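Local coordinates for protein yciO (Escherichia coli, PDB 1K7J), which is of unknown function but belongs to the SUA5 family and may bind double-stranded RNA, at residues Gly27-Tyr32 / Tyr38-Lys43; Met1-Tyr6 / Val21-Lys26; Asn91-Pro94 / Thr98-Leu101; Arg87-Asn92 / Ile185-Asp190. One frame throughout, in Å; residues are numbered along the deposited sequence.

How the contacts relate
All four contacts reach the same mixed beta sheet, two on either side of the chain's centre. Contact 2 closes first along the chain, where helix 14-25 meets edge strand 3-6; contact 1, the hairpin of strands 30-34 and 37-43, follows directly, the two centres about 8 Å apart. Contacts 3 and 4 lie on the opposite side of the chain's centre, share Asn91 and Asn92, just after helix 83-90, and have centres about 6 Å apart; there strands 97-102 and 183-186 are neighbours. Contacts 2 and 4 are about 33 Å apart between centres. One continuous sheet thus carries two separate helix-covered regions, and contact 4 ties its two distant chain segments together.

Contact 1: residues Gly27-Tyr32 / Tyr38-Lys43; sequences GGVIVY and YALGCK
Ile30 pairs with Gly41, and Tyr32 with Ala39, in the antiparallel beta hairpin of strands 30-34 and 37-43, an inner part of the YrdC-like sheet. Both are hydrogen-bonded pairs. Ile30 N meets Gly41 O at 2.9 Å, almost straight (174°) and in the carbonyl plane. Between them Val31 faces Leu40 in a non-hydrogen-bonded pair. Val31 CG2 lies 3.8 Å from Leu40 CD2, on the face covered by Ile56 of helix 47-57 and Ile160 of helix 157-164, while Val31 CG1 touches Tyr38 CD1.

On the other face lie Tyr32, Ala39 and Gly41. Tyr32 CG sits between the backbone N and the carbonyl carbon (chi1 64°), which swings the ring across the partner strand. Ala39 CB lies 4.1 Å above one face of the Tyr32 ring, toward its rim, and Gly41 CA is at the edge, 3.8 Å from Tyr32 CE1; a CB on Gly41 would clash with that atom. Replacing Tyr32 with alanine would probably uncover Ala39 CB, open a gap beside Gly41 and deprive the Ser142 hydroxyl of its bond to the phenol.

Toward Gly27 and Lys43, both partly exposed, direct pairing ceases. Gly27 ends helix 14-25 as the C-prime residue of a Schellman motif, and the extended Lys43 chain passes it to reach Arg25 O. Here a water accepts from Lys43 N at 2.8 Å and donates to Gly28 O at 2.7 Å.

Contact 2: residues Met1-Tyr6 / Val21-Lys26; sequences MSQFFY and VEIVRK
Gln3 and Ile23 hold the closest backbone approach between strand 3-6 and the last turns of helix 14-25, yet their CA atoms remain 9.9 Å apart, so side chains alone span the interval. Ile23 points toward the strand with CG1 anti to its carbonyl carbon (chi1 -72°), and the terminal CD1 does the touching. Gln3, extended beyond CG, comes to it at a slant: Gln3 OE1 stands 3.4 Å from Ile23 CD1, a polar atom against a methyl with no hydrogen bond between them. Phe5 reaches the same methyl more loosely, its CZ 4.4 Å from Ile23 CD1.

Strand 3-6, helix 14-25 and strand 30-34 form a beta-alpha-beta crossover, the two strands running parallel with strand 170-173 inserted between them. Ile23 also rests on Ile30 of the returning strand, and Gln3 and Phe5 both touch Leu170 of the inserted one. Phe4 and Tyr6 belong to the other face of the edge strand, next to helix 157-164; there Phe4 CE1 lies 3.5 Å above the Tyr6 ring, toward its rim. At the helix end Lys26 is the first residue to depart from helical angles, and its NZ makes a long salt bridge of 3.9 Å to Glu22 OE2.

Contact 3: residues Asn91-Pro94 / Thr98-Leu101; sequences NNTP and TFIL
Phe99 turns the edge of its ring to the carbonyl of Asn92 and also touches Thr93, in the loop that leads from helix 83-90 into strand 97-102. The carbonyl oxygen of Asn92 lies near the ring plane, so the meeting is edge-on: Asn92 O is 3.7 Å from Phe99 CZ and 4.0 Å from Phe99 CE2. The CB of Asn92 comes to the same corner, 4.4 Å from Phe99 CZ. Thr93 touches with its methyl, Thr93 CG2 lying 4.1 Å from Phe99 CE2.

Two torsions set this up. Phe99 CG is turned anti to the carbonyl carbon (chi1 -59°), and the ring projects from the strand toward the loop. In Thr93 the hydroxyl takes the position between the backbone N and the carbonyl carbon (chi1 47°), where OG1 bonds to Met89 O at the helix end while CG2 is left for the aromatic. The Thr93-Pro94 peptide that follows is cis.

Deeper in, Phe99 packs on Met89 of the helix and on Ile185 of the adjacent strand, and its ring meets that of Tyr97 at about 20° between planes. No hydrogen bond crosses between loop and strand. A carbonyl oxygen facing the weakly positive hydrogens of an aromatic rim probably adds a mild electrostatic attraction to what is otherwise van der Waals contact.

Contact 4: residues Arg87-Asn92 / Ile185-Asp190; sequences RLMKNN and IDLTDD
Leu88, Met89 and Leu187 meet with no ring among them, and the flat groups stand to the side, each bonded near its own plane. The amide of Asn92 turns back on the helix, its ND2 giving a hydrogen bond of 2.6 Å to Leu88 O that lies 13° out of the amide plane. The carboxylate of Asp186 takes two donors on OD1: Thr188 OG1 at 2.6 Å, on the syn side, and Thr188 N at 2.8 Å, an Asx turn that bends the chain just beyond strand 183-186. Its OD2 forms a salt bridge with Arg116.

Between these polar margins Leu187 points toward the helix and divides its two methyls. Leu187 CD1 lies 3.7 Å from Met89 CG and 4.0 Å from Met89 SE, the residue being a selenomethionine whose chain bends at chi3 (-67°). Leu187 CD2 takes the other partner, 4.0 Å from Leu88 CD1. Both pairs cross obliquely, and the contact is wholly apolar.

Helix 83-90 thereby packs against the residue just beyond strand 183-186. Leu187 also touches Phe99 and Leu101 of the neighbouring strand 97-102, while Met89 reaches Leu72 and Leu75 of helix 72-78, which places its side chain among two helices and the sheet.

Contact 1: residues Gly27-Tyr32 / Tyr38-Lys43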
loop_
_atom_site.group_PDB
_atom_site.type_symbol
_atom_site.label_atom_id
_atom_site.label_comp_id
_atom_site.label_asym_id
_atom_site.label_seq_id
_atom_site.Cartn_x
_atom_site.Cartn_y
_atom_site.Cartn_z
ATOM N N GLY A 27 13.800 -9.535 2.325
ATOM C CA GLY A 27 14.148 -8.305 1.631
ATOM C C GLY A 27 13.702 -8.210 0.184
ATOM O O GLY A 27 14.201 -7.370 -0.568
ATOM N N GLY A 28 12.758 -9.055 -0.213
ATOM C CA GLY A 28 12.286 -9.025 -1.585
ATOM C C GLY A 28 11.225 -7.976 -1.858
ATOM O O GLY A 28 10.579 -7.464 -0.937
ATOM N N VAL A 29 11.056 -7.644 -3.132
ATOM C CA VAL A 29 10.053 -6.677 -3.557
ATOM C C VAL A 29 8.961 -7.478 -4.251
ATOM O O VAL A 29 9.240 -8.267 -5.157
ATOM C CB VAL A 29 10.638 -5.654 -4.551
ATOM C CG1 VAL A 29 9.522 -4.830 -5.169
ATOM C CG2 VAL A 29 11.626 -4.746 -3.835
ATOM N N ILE A 30 7.717 -7.284 -3.826
ATOM C CA ILE A 30 6.617 -8.024 -4.424
ATOM C C ILE A 30 5.512 -7.131 -4.958
ATOM O O ILE A 30 5.409 -5.956 -4.604
ATOM C CB ILE A 30 5.970 -8.999 -3.408
ATOM C CG1 ILE A 30 5.122 -8.221 -2.394
ATOM C CG2 ILE A 30 7.053 -9.792 -2.682
ATOM C CD1 ILE A 30 4.318 -9.111 -1.462
ATOM N N VAL A 31 4.701 -7.706 -5.837
ATOM C CA VAL A 31 3.550 -7.021 -6.397
ATOM C C VAL A 31 2.383 -7.837 -5.862
ATOM O O VAL A 31 2.358 -9.062 -5.999
ATOM C CB VAL A 31 3.538 -7.058 -7.940
ATOM C CG1 VAL A 31 2.195 -6.547 -8.462
ATOM C CG2 VAL A 31 4.670 -6.197 -8.485
ATOM N N TYR A 32 1.432 -7.170 -5.224
ATOM C CA TYR A 32 0.285 -7.875 -4.674
ATOM C C TYR A 32 -1.007 -7.108 -4.903
ATOM O O TYR A 32 -1.005 -5.888 -5.038
ATOM C CB TYR A 32 0.482 -8.138 -3.177
ATOM C CG TYR A 32 0.555 -6.903 -2.307
ATOM C CD1 TYR A 32 1.709 -6.118 -2.260
ATOM C CD2 TYR A 32 -0.521 -6.540 -1.499
ATOM C CE1 TYR A 32 1.787 -4.999 -1.418
ATOM C CE2 TYR A 32 -0.452 -5.431 -0.660
ATOM C CZ TYR A 32 0.702 -4.668 -0.621
ATOM O OH TYR A 32 0.778 -3.590 0.239
ATOM N N TYR A 38 -3.345 -3.072 -8.094
ATOM C CA TYR A 38 -2.165 -3.776 -7.610
ATOM C C TYR A 38 -1.225 -2.795 -6.920
ATOM O O TYR A 38 -1.284 -1.590 -7.159
ATOM C CB TYR A 38 -1.464 -4.484 -8.774
ATOM C CG TYR A 38 -2.067 -5.840 -9.069
ATOM C CD1 TYR A 38 -1.668 -6.968 -8.349
ATOM C CD2 TYR A 38 -3.077 -5.989 -10.021
ATOM C CE1 TYR A 38 -2.260 -8.210 -8.568
ATOM C CE2 TYR A 38 -3.680 -7.232 -10.244
ATOM C CZ TYR A 38 -3.264 -8.336 -9.511
ATOM O OH TYR A 38 -3.856 -9.565 -9.716
ATOM N N ALA A 39 -0.364 -3.315 -6.055
ATOM C CA ALA A 39 0.569 -2.475 -5.320
ATOM C C ALA A 39 1.930 -3.136 -5.202
ATOM O O ALA A 39 2.062 -4.344 -5.390
ATOM C CB ALA A 39 0.016 -2.192 -3.918
ATOM N N LEU A 40 2.941 -2.328 -4.900
ATOM C CA LEU A 40 4.297 -2.819 -4.696
ATOM C C LEU A 40 4.489 -2.886 -3.188
ATOM O O LEU A 40 3.966 -2.043 -2.458
ATOM C CB LEU A 40 5.319 -1.843 -5.287
ATOM C CG LEU A 40 5.454 -1.772 -6.806
ATOM C CD1 LEU A 40 6.163 -0.485 -7.196
ATOM C CD2 LEU A 40 6.220 -2.988 -7.310
ATOM N N GLY A 41 5.229 -3.881 -2.715
ATOM C CA GLY A 41 5.449 -3.991 -1.289
ATOM C C GLY A 41 6.779 -4.606 -0.900
ATOM O O GLY A 41 7.378 -5.365 -1.659
ATOM N N CYS A 42 7.243 -4.255 0.292
ATOM C CA CYS A 42 8.484 -4.792 0.840
ATOM C C CYS A 42 8.457 -4.526 2.339
ATOM O O CYS A 42 7.543 -3.858 2.834
ATOM C CB CYS A 42 9.707 -4.129 0.200
ATOM S SG CYS A 42 9.992 -2.401 0.666
ATOM N N LYS A 43 9.431 -5.051 3.074
ATOM C CA LYS A 43 9.434 -4.822 4.513
ATOM C C LYS A 43 9.921 -3.408 4.800
ATOM O O LYS A 43 10.715 -2.851 4.039
ATOM C CB LYS A 43 10.297 -5.859 5.238
ATOM C CG LYS A 43 11.767 -5.857 4.889
ATOM C CD LYS A 43 12.458 -6.959 5.684
ATOM C CE LYS A 43 13.945 -7.016 5.427
ATOM N NZ LYS A 43 14.559 -8.079 6.277
HETATM O O HOH W 1 11.170 -6.807 1.661
#

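Contact 2: residues Met1-Tyr6 / Val21-Lys26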
loop_
_atom_site.group_PDB
_atom_site.type_symbol
_atom_site.label_atom_id
_atom_site.label_comp_id
_atom_site.label_asym_id
_atom_site.label_seq_id
_atom_site.Cartn_x
_atom_site.Cartn_y
_atom_site.Cartn_z
HETATM N N MSE A 1 14.426 -14.101 -12.528
HETATM C CA MSE A 1 13.033 -13.781 -12.954
HETATM C C MSE A 1 12.090 -13.869 -11.755
HETATM O O MSE A 1 12.252 -14.726 -10.886
HETATM C CB MSE A 1 12.574 -14.761 -14.038
HETATM C CG MSE A 1 11.595 -14.162 -15.045
HETATM SE SE MSE A 1 12.498 -13.210 -16.482
HETATM C CE MSE A 1 13.437 -11.884 -15.453
ATOM N N SER A 2 11.102 -12.981 -11.714
ATOM C CA SER A 2 10.142 -12.962 -10.620
ATOM C C SER A 2 9.349 -14.257 -10.518
ATOM O O SER A 2 9.045 -14.893 -11.527
ATOM C CB SER A 2 9.159 -11.803 -10.807
ATOM O OG SER A 2 8.162 -11.804 -9.798
ATOM N N GLN A 3 9.033 -14.652 -9.291
ATOM C CA GLN A 3 8.207 -15.830 -9.085
ATOM C C GLN A 3 6.795 -15.331 -9.372
ATOM O O GLN A 3 6.539 -14.125 -9.311
ATOM C CB GLN A 3 8.326 -16.334 -7.647
ATOM C CG GLN A 3 9.529 -17.236 -7.422
ATOM C CD GLN A 3 9.633 -17.730 -5.993
ATOM O OE1 GLN A 3 10.222 -17.074 -5.136
ATOM N NE2 GLN A 3 9.046 -18.891 -5.727
ATOM N N PHE A 4 5.883 -16.243 -9.691
ATOM C CA PHE A 4 4.509 -15.871 -10.018
ATOM C C PHE A 4 3.552 -16.838 -9.318
ATOM O O PHE A 4 3.527 -18.032 -9.626
ATOM C CB PHE A 4 4.330 -15.928 -11.545
ATOM C CG PHE A 4 3.091 -15.241 -12.053
ATOM C CD1 PHE A 4 1.947 -15.970 -12.360
ATOM C CD2 PHE A 4 3.073 -13.862 -12.243
ATOM C CE1 PHE A 4 0.805 -15.336 -12.852
ATOM C CE2 PHE A 4 1.935 -13.220 -12.734
ATOM C CZ PHE A 4 0.801 -13.957 -13.039
ATOM N N PHE A 5 2.778 -16.319 -8.368
ATOM C CA PHE A 5 1.833 -17.137 -7.610
ATOM C C PHE A 5 0.386 -16.881 -7.993
ATOM O O PHE A 5 -0.041 -15.735 -8.082
ATOM C CB PHE A 5 1.922 -16.852 -6.104
ATOM C CG PHE A 5 3.204 -17.282 -5.448
ATOM C CD1 PHE A 5 4.171 -18.006 -6.136
ATOM C CD2 PHE A 5 3.434 -16.957 -4.114
ATOM C CE1 PHE A 5 5.351 -18.398 -5.499
ATOM C CE2 PHE A 5 4.604 -17.341 -3.472
ATOM C CZ PHE A 5 5.565 -18.063 -4.167
ATOM N N TYR A 6 -0.370 -17.953 -8.196
ATOM C CA TYR A 6 -1.791 -17.833 -8.492
ATOM C C TYR A 6 -2.469 -18.068 -7.154
ATOM O O TYR A 6 -2.509 -19.196 -6.666
ATOM C CB TYR A 6 -2.234 -18.906 -9.480
ATOM C CG TYR A 6 -1.888 -18.602 -10.913
ATOM C CD1 TYR A 6 -2.677 -17.736 -11.672
ATOM C CD2 TYR A 6 -0.779 -19.187 -11.517
ATOM C CE1 TYR A 6 -2.370 -17.466 -13.002
ATOM C CE2 TYR A 6 -0.462 -18.923 -12.844
ATOM C CZ TYR A 6 -1.262 -18.064 -13.581
ATOM O OH TYR A 6 -0.959 -17.822 -14.900
ATOM N N VAL A 21 5.225 -14.045 2.144
ATOM C CA VAL A 21 5.716 -13.306 3.301
ATOM C C VAL A 21 7.188 -13.622 3.575
ATOM O O VAL A 21 7.950 -12.748 3.991
ATOM C CB VAL A 21 4.858 -13.609 4.553
ATOM C CG1 VAL A 21 5.543 -13.081 5.809
ATOM C CG2 VAL A 21 3.490 -12.956 4.404
ATOM N N GLU A 22 7.599 -14.863 3.337
ATOM C CA GLU A 22 8.993 -15.214 3.568
ATOM C C GLU A 22 9.880 -14.454 2.584
ATOM O O GLU A 22 10.994 -14.050 2.921
ATOM C CB GLU A 22 9.208 -16.722 3.427
ATOM C CG GLU A 22 10.593 -17.168 3.865
ATOM C CD GLU A 22 11.004 -16.573 5.206
ATOM O OE1 GLU A 22 10.276 -16.778 6.204
ATOM O OE2 GLU A 22 12.056 -15.896 5.261
ATOM N N ILE A 23 9.383 -14.260 1.367
ATOM C CA ILE A 23 10.128 -13.517 0.358
ATOM C C ILE A 23 10.269 -12.070 0.835
ATOM O O ILE A 23 11.335 -11.464 0.711
ATOM C CB ILE A 23 9.407 -13.573 -1.009
ATOM C CG1 ILE A 23 9.546 -14.986 -1.590
ATOM C CG2 ILE A 23 9.978 -12.523 -1.958
ATOM C CD1 ILE A 23 8.649 -15.271 -2.786
ATOM N N VAL A 24 9.192 -11.520 1.393
ATOM C CA VAL A 24 9.221 -10.154 1.907
ATOM C C VAL A 24 10.210 -10.041 3.073
ATOM O O VAL A 24 10.996 -9.097 3.140
ATOM C CB VAL A 24 7.812 -9.709 2.387
ATOM C CG1 VAL A 24 7.897 -8.379 3.148
ATOM C CG2 VAL A 24 6.887 -9.567 1.191
ATOM N N ARG A 25 10.177 -11.011 3.983
ATOM C CA ARG A 25 11.070 -10.991 5.140
ATOM C C ARG A 25 12.541 -11.055 4.748
ATOM O O ARG A 25 13.400 -10.535 5.461
ATOM C CB ARG A 25 10.719 -12.138 6.097
ATOM C CG ARG A 25 9.494 -11.829 6.951
ATOM C CD ARG A 25 8.998 -13.029 7.746
ATOM N NE ARG A 25 7.913 -12.640 8.646
ATOM C CZ ARG A 25 7.059 -13.488 9.214
ATOM N NH1 ARG A 25 7.150 -14.790 8.981
ATOM N NH2 ARG A 25 6.115 -13.028 10.026
ATOM N N LYS A 26 12.829 -11.675 3.610
ATOM C CA LYS A 26 14.204 -11.790 3.138
ATOM C C LYS A 26 14.653 -10.556 2.362
ATOM O O LYS A 26 15.749 -10.533 1.804
ATOM C CB LYS A 26 14.364 -13.041 2.273
ATOM C CG LYS A 26 14.247 -14.341 3.051
ATOM C CD LYS A 26 14.409 -15.542 2.138
ATOM C CE LYS A 26 14.388 -16.844 2.923
ATOM N NZ LYS A 26 15.524 -16.922 3.888
#

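Contact 3: residues Asn91-Pro94 / Thr98-Leu101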
loop_
_atom_site.group_PDB
_atom_site.type_symbol
_atom_site.label_atom_id
_atom_site.label_comp_id
_atom_site.label_asym_id
_atom_site.label_seq_id
_atom_site.Cartn_x
_atom_site.Cartn_y
_atom_site.Cartn_z
ATOM N N ASN A 91 -14.962 5.452 10.442
ATOM C CA ASN A 91 -16.158 5.257 9.632
ATOM C C ASN A 91 -15.856 5.148 8.143
ATOM O O ASN A 91 -16.769 5.113 7.317
ATOM C CB ASN A 91 -17.143 6.402 9.874
ATOM C CG ASN A 91 -17.682 6.410 11.290
ATOM O OD1 ASN A 91 -18.151 5.386 11.791
ATOM N ND2 ASN A 91 -17.624 7.566 11.940
ATOM N N ASN A 92 -14.576 5.080 7.802
ATOM C CA ASN A 92 -14.178 4.990 6.406
ATOM C C ASN A 92 -13.016 4.025 6.201
ATOM O O ASN A 92 -12.053 4.320 5.492
ATOM C CB ASN A 92 -13.834 6.385 5.882
ATOM C CG ASN A 92 -15.042 7.299 5.850
ATOM O OD1 ASN A 92 -15.942 7.130 5.024
ATOM N ND2 ASN A 92 -15.080 8.266 6.762
ATOM N N THR A 93 -13.130 2.869 6.843
ATOM C CA THR A 93 -12.141 1.799 6.748
ATOM C C THR A 93 -12.929 0.493 6.795
ATOM O O THR A 93 -13.999 0.434 7.403
ATOM C CB THR A 93 -11.149 1.815 7.936
ATOM O OG1 THR A 93 -11.875 1.955 9.166
ATOM C CG2 THR A 93 -10.150 2.954 7.792
ATOM N N PRO A 94 -12.419 -0.568 6.152
ATOM C CA PRO A 94 -11.171 -0.628 5.389
ATOM C C PRO A 94 -11.385 -0.393 3.895
ATOM O O PRO A 94 -12.519 -0.293 3.421
ATOM C CB PRO A 94 -10.684 -2.043 5.663
ATOM C CG PRO A 94 -11.982 -2.811 5.610
ATOM C CD PRO A 94 -12.943 -1.926 6.396
ATOM N N THR A 98 -6.344 6.186 1.218
ATOM C CA THR A 98 -4.980 6.321 1.706
ATOM C C THR A 98 -5.067 7.625 2.492
ATOM O O THR A 98 -5.506 8.649 1.962
ATOM C CB THR A 98 -3.953 6.487 0.582
ATOM O OG1 THR A 98 -3.900 5.286 -0.192
ATOM C CG2 THR A 98 -2.570 6.763 1.170
ATOM N N PHE A 99 -4.674 7.587 3.758
ATOM C CA PHE A 99 -4.742 8.776 4.596
ATOM C C PHE A 99 -3.349 9.292 4.902
ATOM O O PHE A 99 -2.512 8.554 5.417
ATOM C CB PHE A 99 -5.470 8.443 5.902
ATOM C CG PHE A 99 -6.870 7.928 5.703
ATOM C CD1 PHE A 99 -7.878 8.777 5.257
ATOM C CD2 PHE A 99 -7.179 6.591 5.956
ATOM C CE1 PHE A 99 -9.178 8.305 5.065
ATOM C CE2 PHE A 99 -8.476 6.109 5.769
ATOM C CZ PHE A 99 -9.477 6.973 5.321
ATOM N N ILE A 100 -3.092 10.554 4.582
ATOM C CA ILE A 100 -1.780 11.127 4.853
ATOM C C ILE A 100 -1.752 11.657 6.280
ATOM O O ILE A 100 -2.560 12.508 6.656
ATOM C CB ILE A 100 -1.439 12.273 3.878
ATOM C CG1 ILE A 100 -1.597 11.792 2.433
ATOM C CG2 ILE A 100 -0.017 12.761 4.132
ATOM C CD1 ILE A 100 -0.870 10.506 2.120
ATOM N N LEU A 101 -0.817 11.135 7.067
ATOM C CA LEU A 101 -0.657 11.519 8.464
ATOM C C LEU A 101 0.824 11.591 8.812
ATOM O O LEU A 101 1.677 11.159 8.038
ATOM C CB LEU A 101 -1.327 10.477 9.368
ATOM C CG LEU A 101 -2.850 10.364 9.264
ATOM C CD1 LEU A 101 -3.294 8.971 9.667
ATOM C CD2 LEU A 101 -3.502 11.427 10.137
#

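Contact 4: residues Arg87-Asn92 / Ile185-Asp190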
loop_
_atom_site.group_PDB
_atom_site.type_symbol
_atom_site.label_atom_id
_atom_site.label_comp_id
_atom_site.label_asym_id
_atom_site.label_seq_id
_atom_site.Cartn_x
_atom_site.Cartn_y
_atom_site.Cartn_z
ATOM N N ARG A 87 -12.114 9.846 14.180
ATOM C CA ARG A 87 -13.532 9.789 13.853
ATOM C C ARG A 87 -13.776 9.596 12.362
ATOM O O ARG A 87 -14.658 8.835 11.962
ATOM C CB ARG A 87 -14.236 11.058 14.333
ATOM C CG ARG A 87 -14.191 11.264 15.835
ATOM C CD ARG A 87 -15.192 12.331 16.241
ATOM N NE ARG A 87 -16.551 11.924 15.892
ATOM C CZ ARG A 87 -17.586 12.753 15.801
ATOM N NH1 ARG A 87 -17.426 14.050 16.032
ATOM N NH2 ARG A 87 -18.783 12.283 15.472
ATOM N N LEU A 88 -12.994 10.278 11.536
ATOM C CA LEU A 88 -13.158 10.150 10.096
ATOM C C LEU A 88 -12.747 8.772 9.590
ATOM O O LEU A 88 -13.458 8.156 8.796
ATOM C CB LEU A 88 -12.356 11.237 9.376
ATOM C CG LEU A 88 -12.978 12.635 9.442
ATOM C CD1 LEU A 88 -11.984 13.679 8.952
ATOM C CD2 LEU A 88 -14.249 12.657 8.596
HETATM N N MSE A 89 -11.611 8.268 10.058
HETATM C CA MSE A 89 -11.154 6.968 9.590
HETATM C C MSE A 89 -11.941 5.784 10.136
HETATM O O MSE A 89 -12.108 4.791 9.441
HETATM C CB MSE A 89 -9.667 6.781 9.893
HETATM C CG MSE A 89 -8.781 7.758 9.155
HETATM SE SE MSE A 89 -6.908 7.353 9.442
HETATM C CE MSE A 89 -6.821 7.775 11.350
ATOM N N LYS A 90 -12.433 5.885 11.367
ATOM C CA LYS A 90 -13.186 4.780 11.957
ATOM C C LYS A 90 -14.431 4.453 11.137
ATOM O O LYS A 90 -14.897 3.314 11.126
ATOM C CB LYS A 90 -13.593 5.114 13.397
ATOM C CG LYS A 90 -14.591 6.250 13.521
ATOM C CD LYS A 90 -14.869 6.588 14.980
ATOM C CE LYS A 90 -15.840 7.754 15.099
ATOM N NZ LYS A 90 -16.009 8.196 16.516
ATOM N N ASN A 91 -14.962 5.452 10.442
ATOM C CA ASN A 91 -16.158 5.257 9.632
ATOM C C ASN A 91 -15.856 5.148 8.143
ATOM O O ASN A 91 -16.769 5.113 7.317
ATOM C CB ASN A 91 -17.143 6.402 9.874
ATOM C CG ASN A 91 -17.682 6.410 11.290
ATOM O OD1 ASN A 91 -18.151 5.386 11.791
ATOM N ND2 ASN A 91 -17.624 7.566 11.940
ATOM N N ASN A 92 -14.576 5.080 7.802
ATOM C CA ASN A 92 -14.178 4.990 6.406
ATOM C C ASN A 92 -13.016 4.025 6.201
ATOM O O ASN A 92 -12.053 4.320 5.492
ATOM C CB ASN A 92 -13.834 6.385 5.882
ATOM C CG ASN A 92 -15.042 7.299 5.850
ATOM O OD1 ASN A 92 -15.942 7.130 5.024
ATOM N ND2 ASN A 92 -15.080 8.266 6.762
ATOM N N ILE A 185 -6.596 11.237 1.092
ATOM C CA ILE A 185 -7.027 12.349 1.928
ATOM C C ILE A 185 -5.911 12.718 2.894
ATOM O O ILE A 185 -5.404 11.858 3.610
ATOM C CB ILE A 185 -8.257 11.974 2.787
ATOM C CG1 ILE A 185 -9.393 11.442 1.908
ATOM C CG2 ILE A 185 -8.720 13.197 3.583
ATOM C CD1 ILE A 185 -9.961 12.456 0.942
ATOM N N ASP A 186 -5.519 13.986 2.904
ATOM C CA ASP A 186 -4.493 14.442 3.834
ATOM C C ASP A 186 -5.285 14.873 5.066
ATOM O O ASP A 186 -6.146 15.749 4.975
ATOM C CB ASP A 186 -3.729 15.636 3.260
ATOM C CG ASP A 186 -2.598 16.096 4.168
ATOM O OD1 ASP A 186 -2.795 16.129 5.401
ATOM O OD2 ASP A 186 -1.513 16.437 3.648
ATOM N N LEU A 187 -5.008 14.250 6.205
ATOM C CA LEU A 187 -5.730 14.556 7.436
ATOM C C LEU A 187 -4.953 15.414 8.427
ATOM O O LEU A 187 -5.428 15.662 9.536
ATOM C CB LEU A 187 -6.161 13.257 8.124
ATOM C CG LEU A 187 -7.169 12.375 7.381
ATOM C CD1 LEU A 187 -7.399 11.082 8.160
ATOM C CD2 LEU A 187 -8.479 13.133 7.202
ATOM N N THR A 188 -3.770 15.873 8.041
ATOM C CA THR A 188 -2.972 16.692 8.947
ATOM C C THR A 188 -3.603 18.071 9.147
ATOM O O THR A 188 -4.419 18.518 8.337
ATOM C CB THR A 188 -1.520 16.850 8.440
ATOM O OG1 THR A 188 -1.515 17.520 7.175
ATOM C CG2 THR A 188 -0.858 15.479 8.291
ATOM N N ASP A 189 -3.226 18.728 10.241
ATOM C CA ASP A 189 -3.745 20.051 10.587
ATOM C C ASP A 189 -5.266 20.043 10.741
ATOM O O ASP A 189 -5.912 21.090 10.643
ATOM C CB ASP A 189 -3.334 21.077 9.526
ATOM C CG ASP A 189 -1.830 21.245 9.434
ATOM O OD1 ASP A 189 -1.195 21.479 10.484
ATOM O OD2 ASP A 189 -1.282 21.147 8.315
ATOM N N ASP A 190 -5.826 18.861 10.991
ATOM C CA ASP A 190 -7.268 18.679 11.157
ATOM C C ASP A 190 -8.068 19.339 10.054
ATOM O O ASP A 190 -9.213 19.760 10.256
ATOM C CB ASP A 190 -7.729 19.212 12.515
ATOM C CG ASP A 190 -7.261 18.343 13.659
ATOM O OD1 ASP A 190 -6.752 17.236 13.383
ATOM O OD2 ASP A 190 -7.408 18.756 14.828
#